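Long-range contacts in sulfite reductase [ferredoxin] (Mycobacterium tuberculosis, PDB 1ZJ8), which catalyses the six-electron, ferredoxin-dependent reduction of sulfite to sulfide, using one siroheme and one [4Fe-4S] cluster per subunit: residues K41-P46 / R71-W76; M106-C111 / E170-C175; R141-Y146 / P176-G181. All coordinates share one frame; numbering follows the deposited sequence.

Interaction 1 of 3, residues K41-P46 / R71-W76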
loop_
_atom_site.group_PDB
_atom_site.type_symbol
_atom_site.label_atom_id
_atom_site.label_comp_id
_atom_site.label_asym_id
_atom_site.label_seq_id
_atom_site.Cartn_x
_atom_site.Cartn_y
_atom_site.Cartn_z
ATOM N N LYS A 41 -13.432 6.682 -20.369
ATOM C CA LYS A 41 -12.429 5.742 -20.867
ATOM C C LYS A 41 -12.719 5.325 -22.319
ATOM O O LYS A 41 -11.800 4.923 -23.049
ATOM C CB LYS A 41 -12.342 4.514 -19.950
ATOM C CG LYS A 41 -11.885 4.831 -18.521
ATOM C CD LYS A 41 -11.568 3.563 -17.703
ATOM C CE LYS A 41 -12.818 2.748 -17.333
ATOM N NZ LYS A 41 -12.482 1.427 -16.716
ATOM N N LYS A 42 -13.980 5.447 -22.743
ATOM C CA LYS A 42 -14.349 5.185 -24.140
ATOM C C LYS A 42 -13.812 6.237 -25.126
ATOM O O LYS A 42 -13.857 6.015 -26.333
ATOM C CB LYS A 42 -15.870 5.076 -24.282
ATOM C CG LYS A 42 -16.524 4.046 -23.358
ATOM C CD LYS A 42 -15.906 2.648 -23.492
ATOM C CE LYS A 42 -16.658 1.606 -22.676
ATOM N NZ LYS A 42 -16.377 0.225 -23.153
ATOM N N ALA A 43 -13.285 7.356 -24.615
ATOM C CA ALA A 43 -12.819 8.467 -25.458
ATOM C C ALA A 43 -11.367 8.323 -25.948
ATOM O O ALA A 43 -10.733 9.317 -26.311
ATOM C CB ALA A 43 -13.004 9.801 -24.725
ATOM N N GLY A 44 -10.849 7.095 -25.987
ATOM C CA GLY A 44 -9.447 6.848 -26.373
ATOM C C GLY A 44 -8.616 6.482 -25.159
ATOM O O GLY A 44 -9.057 6.703 -24.024
ATOM N N ASN A 45 -7.423 5.924 -25.382
ATOM C CA ASN A 45 -6.570 5.506 -24.261
ATOM C C ASN A 45 -6.395 6.687 -23.292
ATOM O O ASN A 45 -6.061 7.793 -23.721
ATOM C CB ASN A 45 -5.214 4.939 -24.736
ATOM C CG ASN A 45 -4.429 4.228 -23.608
ATOM O OD1 ASN A 45 -4.495 4.620 -22.436
ATOM N ND2 ASN A 45 -3.682 3.182 -23.971
ATOM N N PRO A 46 -6.706 6.479 -21.995
ATOM C CA PRO A 46 -6.460 7.547 -21.009
ATOM C C PRO A 46 -5.001 8.058 -20.948
ATOM O O PRO A 46 -4.776 9.257 -20.804
ATOM C CB PRO A 46 -6.896 6.906 -19.679
ATOM C CG PRO A 46 -7.904 5.846 -20.077
ATOM C CD PRO A 46 -7.368 5.306 -21.381
ATOM N N ARG A 71 -10.093 14.980 -13.131
ATOM C CA ARG A 71 -10.603 14.026 -12.137
ATOM C C ARG A 71 -10.545 12.543 -12.555
ATOM O O ARG A 71 -10.990 11.676 -11.798
ATOM C CB ARG A 71 -12.053 14.391 -11.749
ATOM C CG ARG A 71 -12.196 15.652 -10.875
ATOM C CD ARG A 71 -13.656 15.926 -10.512
ATOM N NE ARG A 71 -14.131 17.182 -11.094
ATOM C CZ ARG A 71 -14.366 18.317 -10.422
ATOM N NH1 ARG A 71 -14.192 18.400 -9.098
ATOM N NH2 ARG A 71 -14.795 19.390 -11.083
ATOM N N GLY A 72 -10.012 12.252 -13.746
ATOM C CA GLY A 72 -10.022 10.885 -14.285
ATOM C C GLY A 72 -8.728 10.507 -14.984
ATOM O O GLY A 72 -7.936 9.709 -14.475
ATOM N N ARG A 73 -8.504 11.088 -16.154
ATOM C CA ARG A 73 -7.402 10.672 -17.004
ATOM C C ARG A 73 -6.016 10.995 -16.424
ATOM O O ARG A 73 -5.033 10.324 -16.756
ATOM C CB ARG A 73 -7.594 11.283 -18.391
ATOM C CG ARG A 73 -7.843 10.252 -19.474
ATOM C CD ARG A 73 -8.362 10.846 -20.811
ATOM N NE ARG A 73 -9.824 10.701 -20.930
ATOM C CZ ARG A 73 -10.672 11.667 -21.276
ATOM N NH1 ARG A 73 -10.235 12.883 -21.586
ATOM N NH2 ARG A 73 -11.970 11.410 -21.323
ATOM N N PHE A 74 -5.946 12.015 -15.564
ATOM C CA PHE A 74 -4.703 12.381 -14.834
ATOM C C PHE A 74 -4.138 11.224 -14.008
ATOM O O PHE A 74 -2.927 11.060 -13.881
ATOM C CB PHE A 74 -4.966 13.562 -13.876
ATOM C CG PHE A 74 -4.591 14.912 -14.432
ATOM C CD1 PHE A 74 -5.000 15.310 -15.700
ATOM C CD2 PHE A 74 -3.848 15.811 -13.662
ATOM C CE1 PHE A 74 -4.663 16.576 -16.198
ATOM C CE2 PHE A 74 -3.504 17.085 -14.158
ATOM C CZ PHE A 74 -3.913 17.462 -15.420
ATOM N N ARG A 75 -5.033 10.430 -13.448
ATOM C CA ARG A 75 -4.656 9.331 -12.578
ATOM C C ARG A 75 -3.742 8.341 -13.288
ATOM O O ARG A 75 -2.807 7.815 -12.694
ATOM C CB ARG A 75 -5.910 8.644 -12.061
ATOM C CG ARG A 75 -6.771 9.593 -11.239
ATOM C CD ARG A 75 -7.984 8.901 -10.726
ATOM N NE ARG A 75 -8.737 9.769 -9.841
ATOM C CZ ARG A 75 -9.791 9.378 -9.138
ATOM N NH1 ARG A 75 -10.225 8.125 -9.207
ATOM N NH2 ARG A 75 -10.411 10.243 -8.357
ATOM N N TRP A 76 -3.960 8.128 -14.576
ATOM C CA TRP A 76 -3.117 7.210 -15.337
ATOM C C TRP A 76 -1.663 7.639 -15.331
ATOM O O TRP A 76 -0.806 6.891 -15.821
ATOM C CB TRP A 76 -3.609 7.081 -16.781
ATOM C CG TRP A 76 -4.582 5.988 -16.961
ATOM C CD1 TRP A 76 -4.357 4.795 -17.568
ATOM C CD2 TRP A 76 -5.949 5.969 -16.515
ATOM N NE1 TRP A 76 -5.501 4.034 -17.543
ATOM C CE2 TRP A 76 -6.493 4.734 -16.907
ATOM C CE3 TRP A 76 -6.767 6.884 -15.838
ATOM C CZ2 TRP A 76 -7.814 4.383 -16.637
ATOM C CZ3 TRP A 76 -8.083 6.534 -15.569
ATOM C CH2 TRP A 76 -8.592 5.295 -15.966
#
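P46 sets its ring over one face of the W76 indole in a CH-pi contact. The CB of P46 stands 3.5 Å from the centroid of the five-membered ring of W76, only 13° off the ring normal. P46 CG continues across the same aromatic group and comes within 3.6 Å of W76 CE2. The chain of K41 crosses the indole at about a right angle, its CD 3.9 Å from W76 CH2.

Aliphatic packing adds a second side to the proline: R73 CG lies 3.5 Å from P46 CB. Beyond it the arginine chain turns about CG-CD (chi3 -99°), which places NE. NH2 of R73 lies 3.9 Å from the methyl CB of A43. The loop between helices 36-40 and 49-60 thus rests against R73 of helix 67-73 and W76 of the adjoining 3-10 segment.

The polar ends are satisfied elsewhere. R73 forms a salt bridge with D69 and a hydrogen bond with L40 O, K41 NZ pairs with E38, D174 and D214, and W76 NE1 bonds A213 O. With no hydrogen bond across the interface, shape and CH-pi attraction join the two segments, while outside partners supply the directional bonds that fix the long side chains.

Interaction 2 of 3, residues M106-C111 / E170-C175; sequences MMRVRC and EACGDC. With SRM (siroheme), chain E.
The guanidinium of R108 lies between C172 and the siroheme. C172 SG sits over the centre of one face, 4.0 Å above the R108 plane, and the siroheme carboxylate carbon CCB occupies the opposite face, displaced toward the rim and 3.6 Å above that plane. At the edge, R108 NH1 donates to A171 O over 3.3 Å with an N-H...O angle of 146°, the oxygen lying 23° out of the guanidinium plane. The second arginine, R110, turns an edge to the other segment, with NH1 3.2 Å from E170 O.

This is part of the siroheme pocket of the sulfite reductase fold, where strand 104-109 of an antiparallel sheet meets the loop leading into strand 176-181. That loop carries C172, whose SG is covalently linked to CE2 of Y80, so the sulfur facing R108 belongs to the Cys-Tyr thioether.

A bend about the CG-CD bond of R108 (chi3 -69°) sets NE off the line of the chain. Siroheme O2B lies over the face opposite C172, 3.0 Å from R108 NH1. Q145 OE1 accepts from R108 NE and helps to fix the rotation of the group. Below the bend, R108 CD packs 4.0 Å from the methyl CB of A171. R110 is held by a salt bridge to D112 and by bonds from NH1 to T169 O and P176 O.

M106, two residues before R108 on the same strand, brings its CE 4.5 Å from C172 SG and 4.0 Å from siroheme CAA.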
loop_
_atom_site.group_PDB
_atom_site.type_symbol
_atom_site.label_atom_id
_atom_site.label_comp_id
_atom_site.label_asym_id
_atom_site.label_seq_id
_atom_site.Cartn_x
_atom_site.Cartn_y
_atom_site.Cartn_z
ATOM N N MET A 106 -1.394 15.766 -5.478
ATOM C CA MET A 106 -0.574 14.687 -4.980
ATOM C C MET A 106 0.038 14.034 -6.230
ATOM O O MET A 106 -0.671 13.776 -7.213
ATOM C CB MET A 106 -1.428 13.663 -4.227
ATOM C CG MET A 106 -0.641 12.482 -3.619
ATOM S SD MET A 106 -0.208 11.134 -4.787
ATOM C CE MET A 106 -1.740 10.184 -4.767
ATOM N N MET A 107 1.344 13.776 -6.207
ATOM C CA MET A 107 1.979 13.019 -7.284
ATOM C C MET A 107 2.678 11.768 -6.733
ATOM O O MET A 107 3.433 11.848 -5.763
ATOM C CB MET A 107 2.950 13.887 -8.061
ATOM C CG MET A 107 3.467 13.195 -9.319
ATOM S SD MET A 107 4.550 14.249 -10.337
ATOM C CE MET A 107 6.030 14.284 -9.354
ATOM N N ARG A 108 2.421 10.629 -7.374
ATOM C CA ARG A 108 2.806 9.309 -6.869
ATOM C C ARG A 108 3.848 8.691 -7.783
ATOM O O ARG A 108 3.588 8.462 -8.964
ATOM C CB ARG A 108 1.565 8.394 -6.819
ATOM C CG ARG A 108 1.802 6.964 -6.292
ATOM C CD ARG A 108 0.510 6.121 -6.280
ATOM N NE ARG A 108 -0.451 6.589 -5.279
ATOM C CZ ARG A 108 -1.641 6.032 -5.047
ATOM N NH1 ARG A 108 -2.064 4.972 -5.726
ATOM N NH2 ARG A 108 -2.430 6.525 -4.114
ATOM N N VAL A 109 5.020 8.406 -7.233
ATOM C CA VAL A 109 6.082 7.812 -8.017
ATOM C C VAL A 109 5.996 6.300 -7.932
ATOM O O VAL A 109 5.946 5.739 -6.838
ATOM C CB VAL A 109 7.468 8.265 -7.543
ATOM C CG1 VAL A 109 8.546 7.726 -8.472
ATOM C CG2 VAL A 109 7.535 9.801 -7.475
ATOM N N ARG A 110 5.982 5.652 -9.098
ATOM C CA ARG A 110 5.889 4.199 -9.204
ATOM C C ARG A 110 7.241 3.528 -8.926
ATOM O O ARG A 110 8.220 3.789 -9.643
ATOM C CB ARG A 110 5.429 3.853 -10.610
ATOM C CG ARG A 110 4.999 2.438 -10.783
ATOM C CD ARG A 110 4.984 2.008 -12.235
ATOM N NE ARG A 110 4.574 0.615 -12.283
ATOM C CZ ARG A 110 3.314 0.204 -12.334
ATOM N NH1 ARG A 110 2.313 1.070 -12.434
ATOM N NH2 ARG A 110 3.044 -1.093 -12.324
ATOM N N CYS A 111 7.293 2.678 -7.899
ATOM C CA CYS A 111 8.519 1.994 -7.509
ATOM C C CYS A 111 8.329 0.484 -7.378
ATOM O O CYS A 111 8.427 -0.079 -6.274
ATOM C CB CYS A 111 9.000 2.525 -6.168
ATOM S SG CYS A 111 9.287 4.277 -6.134
ATOM N N GLU A 170 0.554 4.627 -14.714
ATOM C CA GLU A 170 -0.447 3.717 -14.162
ATOM C C GLU A 170 -0.230 3.544 -12.656
ATOM O O GLU A 170 -0.508 2.476 -12.095
ATOM C CB GLU A 170 -0.457 2.360 -14.917
ATOM C CG GLU A 170 -1.104 2.404 -16.334
ATOM C CD GLU A 170 -0.800 1.180 -17.228
ATOM O OE1 GLU A 170 0.387 0.903 -17.507
ATOM O OE2 GLU A 170 -1.746 0.512 -17.694
ATOM N N ALA A 171 0.258 4.611 -12.014
ATOM C CA ALA A 171 0.461 4.631 -10.561
ATOM C C ALA A 171 -0.888 4.823 -9.883
ATOM O O ALA A 171 -1.127 4.291 -8.795
ATOM C CB ALA A 171 1.420 5.749 -10.155
ATOM N N CYS A 172 -1.756 5.607 -10.529
ATOM C CA CYS A 172 -3.181 5.721 -10.166
ATOM C C CYS A 172 -4.003 5.174 -11.359
ATOM O O CYS A 172 -3.445 4.847 -12.404
ATOM C CB CYS A 172 -3.550 7.206 -9.863
ATOM S SG CYS A 172 -3.644 7.856 -8.090
ATOM N N GLY A 173 -5.317 5.063 -11.193
ATOM C CA GLY A 173 -6.212 4.765 -12.329
ATOM C C GLY A 173 -6.792 3.361 -12.410
ATOM O O GLY A 173 -6.514 2.504 -11.577
ATOM N N ASP A 174 -7.608 3.134 -13.439
ATOM C CA ASP A 174 -8.253 1.832 -13.687
ATOM C C ASP A 174 -7.333 0.898 -14.506
ATOM O O ASP A 174 -7.576 0.635 -15.699
ATOM C CB ASP A 174 -9.594 2.052 -14.408
ATOM C CG ASP A 174 -10.661 2.704 -13.511
ATOM O OD1 ASP A 174 -10.327 3.163 -12.384
ATOM O OD2 ASP A 174 -11.846 2.746 -13.941
ATOM N N CYS A 175 -6.288 0.403 -13.825
ATOM C CA CYS A 175 -5.111 -0.219 -14.453
ATOM C C CYS A 175 -4.156 -0.755 -13.370
ATOM O O CYS A 175 -4.358 -0.486 -12.191
ATOM C CB CYS A 175 -4.409 0.843 -15.283
ATOM S SG CYS A 175 -4.245 2.380 -14.363
HETATM FE FE SRM E . -5.412 3.975 -1.500
HETATM C CHA SRM E . -7.878 5.997 -2.724
HETATM C CHB SRM E . -3.906 6.648 -0.156
HETATM C CHC SRM E . -3.041 2.048 -0.377
HETATM C CHD SRM E . -7.748 1.515 -0.846
HETATM N NA SRM E . -5.707 5.949 -1.617
HETATM C C1A SRM E . -6.692 6.609 -2.264
HETATM C C2A SRM E . -6.419 8.069 -2.454
HETATM C CMA SRM E . -5.867 8.302 -3.827
HETATM C CDA SRM E . -7.602 8.932 -2.113
HETATM C CEA SRM E . -8.422 9.532 -3.211
HETATM O O3A SRM E . -9.016 8.778 -3.987
HETATM O O4A SRM E . -8.503 10.762 -3.348
HETATM C C3A SRM E . -5.376 8.283 -1.409
HETATM C CAA SRM E . -4.283 9.216 -1.806
HETATM C CBA SRM E . -4.788 10.558 -1.347
HETATM C CCA SRM E . -3.655 11.447 -0.948
HETATM O O1A SRM E . -2.698 10.956 -0.310
HETATM O O2A SRM E . -3.695 12.654 -1.288
HETATM C C4A SRM E . -4.955 6.899 -1.051
HETATM N NB SRM E . -3.707 4.330 -0.587
HETATM C C1B SRM E . -3.174 5.464 -0.127
HETATM C C2B SRM E . -1.765 5.346 0.383
HETATM C CMB SRM E . -0.878 6.507 0.031
HETATM C CDB SRM E . -1.840 5.249 1.871
HETATM C CEB SRM E . -0.567 5.136 2.632
HETATM O O3B SRM E . -0.153 6.044 3.385
HETATM O O4B SRM E . 0.077 4.098 2.481
HETATM C C3B SRM E . -1.391 4.018 -0.239
HETATM C CAB SRM E . -0.843 4.209 -1.630
HETATM C CBB SRM E . 0.056 3.082 -2.037
HETATM C CCB SRM E . 0.393 3.188 -3.497
HETATM O O1B SRM E . 1.488 3.609 -3.861
HETATM O O2B SRM E . -0.402 2.829 -4.360
HETATM C C4B SRM E . -2.757 3.415 -0.419
HETATM N NC SRM E . -5.416 2.232 -0.664
HETATM C C1C SRM E . -4.312 1.495 -0.422
HETATM C C2C SRM E . -4.583 0.257 0.143
HETATM C CDC SRM E . -3.656 -0.720 0.786
HETATM C CEC SRM E . -2.934 -1.736 -0.011
HETATM O O3C SRM E . -2.947 -1.676 -1.262
HETATM O O4C SRM E . -2.356 -2.618 0.640
HETATM C C3C SRM E . -5.938 0.164 0.040
HETATM C CAC SRM E . -6.619 -1.069 0.537
HETATM C CBC SRM E . -6.459 -2.381 -0.201
HETATM C CCC SRM E . -7.389 -2.384 -1.401
HETATM O O1C SRM E . -7.154 -1.645 -2.395
HETATM O O2C SRM E . -8.398 -3.132 -1.334
HETATM C C4C SRM E . -6.413 1.328 -0.508
HETATM N ND SRM E . -7.336 3.669 -2.049
HETATM C C1D SRM E . -8.098 2.705 -1.508
HETATM C C2D SRM E . -9.453 3.047 -1.678
HETATM C CAD SRM E . -10.553 2.007 -1.788
HETATM C CBD SRM E . -10.940 1.514 -3.148
HETATM C CCD SRM E . -11.920 0.398 -3.370
HETATM O O1D SRM E . -11.475 -0.650 -3.890
HETATM O O2D SRM E . -13.132 0.514 -3.043
HETATM C C3D SRM E . -9.472 4.260 -2.345
HETATM C CDD SRM E . -10.637 4.799 -3.130
HETATM C CED SRM E . -11.004 4.298 -4.509
HETATM O O3D SRM E . -10.233 3.592 -5.161
HETATM O O4D SRM E . -12.094 4.583 -5.025
HETATM C C4D SRM E . -8.156 4.632 -2.570
#

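Interaction 3 of 3, residues R141-Y146 / P176-G181. With SRM (siroheme), chain E.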
loop_
_atom_site.group_PDB
_atom_site.type_symbol
_atom_site.label_atom_id
_atom_site.label_comp_id
_atom_site.label_asym_id
_atom_site.label_seq_id
_atom_site.Cartn_x
_atom_site.Cartn_y
_atom_site.Cartn_z
ATOM N N ARG A 141 2.725 0.645 -0.263
ATOM C CA ARG A 141 2.919 -0.175 -1.466
ATOM C C ARG A 141 4.267 0.169 -2.107
ATOM O O ARG A 141 4.428 0.029 -3.305
ATOM C CB ARG A 141 1.816 0.068 -2.512
ATOM C CG ARG A 141 0.454 -0.553 -2.248
ATOM C CD ARG A 141 -0.377 -0.615 -3.532
ATOM N NE ARG A 141 0.001 -1.734 -4.422
ATOM C CZ ARG A 141 -0.304 -3.024 -4.204
ATOM N NH1 ARG A 141 -1.000 -3.387 -3.134
ATOM N NH2 ARG A 141 0.075 -3.959 -5.064
ATOM N N GLN A 142 5.213 0.651 -1.300
ATOM C CA GLN A 142 6.632 0.862 -1.688
ATOM C C GLN A 142 6.869 2.078 -2.605
ATOM O O GLN A 142 7.964 2.239 -3.140
ATOM C CB GLN A 142 7.261 -0.420 -2.263
ATOM C CG GLN A 142 7.049 -1.662 -1.387
ATOM C CD GLN A 142 7.716 -2.928 -1.952
ATOM O OE1 GLN A 142 7.053 -3.779 -2.579
ATOM N NE2 GLN A 142 9.030 -3.064 -1.714
ATOM N N ASN A 143 5.860 2.946 -2.731
ATOM C CA ASN A 143 5.991 4.239 -3.421
ATOM C C ASN A 143 6.322 5.444 -2.498
ATOM O O ASN A 143 6.211 5.376 -1.271
ATOM C CB ASN A 143 4.691 4.540 -4.170
ATOM C CG ASN A 143 4.418 3.545 -5.286
ATOM O OD1 ASN A 143 5.354 2.986 -5.864
ATOM N ND2 ASN A 143 3.132 3.323 -5.597
ATOM N N VAL A 144 6.747 6.540 -3.114
ATOM C CA VAL A 144 6.719 7.837 -2.464
ATOM C C VAL A 144 5.647 8.658 -3.107
ATOM O O VAL A 144 5.368 8.500 -4.293
ATOM C CB VAL A 144 8.006 8.638 -2.604
ATOM C CG1 VAL A 144 9.044 8.106 -1.669
ATOM C CG2 VAL A 144 8.497 8.617 -4.024
ATOM N N GLN A 145 5.062 9.540 -2.308
ATOM C CA GLN A 145 4.084 10.486 -2.779
ATOM C C GLN A 145 4.494 11.880 -2.404
ATOM O O GLN A 145 4.946 12.121 -1.264
ATOM C CB GLN A 145 2.736 10.206 -2.141
ATOM C CG GLN A 145 2.097 8.949 -2.615
ATOM C CD GLN A 145 0.645 8.884 -2.235
ATOM O OE1 GLN A 145 -0.107 8.136 -2.823
ATOM N NE2 GLN A 145 0.237 9.678 -1.251
ATOM N N TYR A 146 4.323 12.789 -3.363
ATOM C CA TYR A 146 4.608 14.215 -3.184
ATOM C C TYR A 146 3.282 14.931 -2.999
ATOM O O TYR A 146 2.261 14.409 -3.421
ATOM C CB TYR A 146 5.269 14.762 -4.440
ATOM C CG TYR A 146 6.636 14.203 -4.807
ATOM C CD1 TYR A 146 7.733 14.388 -3.976
ATOM C CD2 TYR A 146 6.843 13.549 -6.023
ATOM C CE1 TYR A 146 9.014 13.920 -4.335
ATOM C CE2 TYR A 146 8.120 13.069 -6.402
ATOM C CZ TYR A 146 9.207 13.263 -5.548
ATOM O OH TYR A 146 10.484 12.809 -5.874
ATOM N N PRO A 176 -3.129 -1.530 -13.755
ATOM C CA PRO A 176 -2.219 -2.119 -12.741
ATOM C C PRO A 176 -1.352 -1.121 -11.976
ATOM O O PRO A 176 -0.625 -0.305 -12.572
ATOM C CB PRO A 176 -1.335 -3.085 -13.554
ATOM C CG PRO A 176 -2.066 -3.299 -14.848
ATOM C CD PRO A 176 -2.775 -1.984 -15.111
ATOM N N ARG A 177 -1.435 -1.209 -10.652
ATOM C CA ARG A 177 -0.671 -0.345 -9.767
ATOM C C ARG A 177 0.700 -0.968 -9.596
ATOM O O ARG A 177 0.969 -2.012 -10.181
ATOM C CB ARG A 177 -1.388 -0.214 -8.413
ATOM C CG ARG A 177 -2.853 0.240 -8.510
ATOM C CD ARG A 177 -2.937 1.541 -9.308
ATOM N NE ARG A 177 -4.259 2.159 -9.323
ATOM C CZ ARG A 177 -4.783 2.862 -8.323
ATOM N NH1 ARG A 177 -4.133 3.031 -7.162
ATOM N NH2 ARG A 177 -5.996 3.380 -8.480
ATOM N N VAL A 178 1.559 -0.326 -8.800
ATOM C CA VAL A 178 2.837 -0.926 -8.386
ATOM C C VAL A 178 2.772 -2.442 -8.166
ATOM O O VAL A 178 1.874 -2.953 -7.519
ATOM C CB VAL A 178 3.362 -0.360 -7.032
ATOM C CG1 VAL A 178 4.329 0.762 -7.239
ATOM C CG2 VAL A 178 2.227 0.036 -6.130
ATOM N N VAL A 179 3.764 -3.145 -8.675
ATOM C CA VAL A 179 3.953 -4.523 -8.315
ATOM C C VAL A 179 4.817 -4.559 -7.059
ATOM O O VAL A 179 5.937 -4.039 -7.065
ATOM C CB VAL A 179 4.715 -5.284 -9.415
ATOM C CG1 VAL A 179 4.830 -6.775 -9.041
ATOM C CG2 VAL A 179 4.061 -5.082 -10.788
ATOM N N LEU A 180 4.314 -5.185 -5.996
ATOM C CA LEU A 180 5.082 -5.279 -4.748
ATOM C C LEU A 180 6.205 -6.334 -4.864
ATOM O O LEU A 180 6.082 -7.320 -5.601
ATOM C CB LEU A 180 4.158 -5.558 -3.558
ATOM C CG LEU A 180 2.905 -4.676 -3.370
ATOM C CD1 LEU A 180 2.152 -5.068 -2.085
ATOM C CD2 LEU A 180 3.250 -3.213 -3.351
ATOM N N GLY A 181 7.303 -6.103 -4.143
ATOM C CA GLY A 181 8.390 -7.083 -4.038
ATOM C C GLY A 181 9.029 -7.135 -2.656
ATOM O O GLY A 181 8.968 -6.157 -1.903
HETATM FE FE SRM E . -5.412 3.975 -1.500
HETATM C CHA SRM E . -7.878 5.997 -2.724
HETATM C CHB SRM E . -3.906 6.648 -0.156
HETATM C CHC SRM E . -3.041 2.048 -0.377
HETATM C CHD SRM E . -7.748 1.515 -0.846
HETATM N NA SRM E . -5.707 5.949 -1.617
HETATM C C1A SRM E . -6.692 6.609 -2.264
HETATM C C2A SRM E . -6.419 8.069 -2.454
HETATM C CMA SRM E . -5.867 8.302 -3.827
HETATM C CDA SRM E . -7.602 8.932 -2.113
HETATM C CEA SRM E . -8.422 9.532 -3.211
HETATM O O3A SRM E . -9.016 8.778 -3.987
HETATM O O4A SRM E . -8.503 10.762 -3.348
HETATM C C3A SRM E . -5.376 8.283 -1.409
HETATM C CAA SRM E . -4.283 9.216 -1.806
HETATM C CBA SRM E . -4.788 10.558 -1.347
HETATM C CCA SRM E . -3.655 11.447 -0.948
HETATM O O1A SRM E . -2.698 10.956 -0.310
HETATM O O2A SRM E . -3.695 12.654 -1.288
HETATM C C4A SRM E . -4.955 6.899 -1.051
HETATM N NB SRM E . -3.707 4.330 -0.587
HETATM C C1B SRM E . -3.174 5.464 -0.127
HETATM C C2B SRM E . -1.765 5.346 0.383
HETATM C CMB SRM E . -0.878 6.507 0.031
HETATM C CDB SRM E . -1.840 5.249 1.871
HETATM C CEB SRM E . -0.567 5.136 2.632
HETATM O O3B SRM E . -0.153 6.044 3.385
HETATM O O4B SRM E . 0.077 4.098 2.481
HETATM C C3B SRM E . -1.391 4.018 -0.239
HETATM C CAB SRM E . -0.843 4.209 -1.630
HETATM C CBB SRM E . 0.056 3.082 -2.037
HETATM C CCB SRM E . 0.393 3.188 -3.497
HETATM O O1B SRM E . 1.488 3.609 -3.861
HETATM O O2B SRM E . -0.402 2.829 -4.360
HETATM C C4B SRM E . -2.757 3.415 -0.419
HETATM N NC SRM E . -5.416 2.232 -0.664
HETATM C C1C SRM E . -4.312 1.495 -0.422
HETATM C C2C SRM E . -4.583 0.257 0.143
HETATM C CDC SRM E . -3.656 -0.720 0.786
HETATM C CEC SRM E . -2.934 -1.736 -0.011
HETATM O O3C SRM E . -2.947 -1.676 -1.262
HETATM O O4C SRM E . -2.356 -2.618 0.640
HETATM C C3C SRM E . -5.938 0.164 0.040
HETATM C CAC SRM E . -6.619 -1.069 0.537
HETATM C CBC SRM E . -6.459 -2.381 -0.201
HETATM C CCC SRM E . -7.389 -2.384 -1.401
HETATM O O1C SRM E . -7.154 -1.645 -2.395
HETATM O O2C SRM E . -8.398 -3.132 -1.334
HETATM C C4C SRM E . -6.413 1.328 -0.508
HETATM N ND SRM E . -7.336 3.669 -2.049
HETATM C C1D SRM E . -8.098 2.705 -1.508
HETATM C C2D SRM E . -9.453 3.047 -1.678
HETATM C CAD SRM E . -10.553 2.007 -1.788
HETATM C CBD SRM E . -10.940 1.514 -3.148
HETATM C CCD SRM E . -11.920 0.398 -3.370
HETATM O O1D SRM E . -11.475 -0.650 -3.890
HETATM O O2D SRM E . -13.132 0.514 -3.043
HETATM C C3D SRM E . -9.472 4.260 -2.345
HETATM C CDD SRM E . -10.637 4.799 -3.130
HETATM C CED SRM E . -11.004 4.298 -4.509
HETATM O O3D SRM E . -10.233 3.592 -5.161
HETATM O O4D SRM E . -12.094 4.583 -5.025
HETATM C C4D SRM E . -8.156 4.632 -2.570
#
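Q142 and G181 are joined by a hydrogen bond: G181 N donates to Q142 OE1 over 2.8 Å at an N-H...O angle of 163°, in the plane of the amide carbonyl and on a lone pair. A weak return bond runs from Q142 NE2 to G181 O, and the same NE2 also serves F386 O. R141 supplies the other strong link. Its NH2 meets V178 O at 3.2 Å, nearly straight at 172°, with the oxygen in the guanidinium plane.

R141 NH1 turns to the cofactor and donates to siroheme O3C over 3.2 Å, with N234 OD1 as a further partner. N143 ND2 also donates to the siroheme, at O1B, although the modelled distance is too short to be taken literally, and Q145 NE2 makes a weak bond to O1A.

These groups lie where two sheets approach around the siroheme: 141-146 leads into strand 144-149 of an antiparallel sheet, while 176-181 is a weakly bonded strand at one edge of a mixed sheet, next to strand 219-224.

Packing completes the join. A turn about CG-CD of R141 (chi3 79°) places NE beside V178 CG2, 3.3 Å away, and the two side chains slide past each other in opposite directions. L180 crosses R141 at about a right angle, with CD2 3.5 Å above the guanidinium plane of R141 and offset toward the rim. L180 CD2 also rests 3.4 Å from R141 O.

Overall arrangement
The contacts lie progressively deeper: their centres are about 23, 12 and 7 Å from the centre of the chain. Interaction 1, among helices and loops, is farther out but still mostly buried, with A43 its exposed residue; interactions 2 and 3 are fully buried. R108 in interaction 2, and R141 and N143 in interaction 3, touch both the opposite segment and the siroheme. Interaction 1 passes into interaction 2 through W76 O and E170 N and the K41-D174 salt bridge. Interaction 2 holds strand 104-109 and interaction 3 its sheet neighbour 144-149, joined by a probable hydrogen bond between M107 O and Y146 N. Hydrogen bonds across the segments occur in the two contacts beside the siroheme; interaction 1 has none.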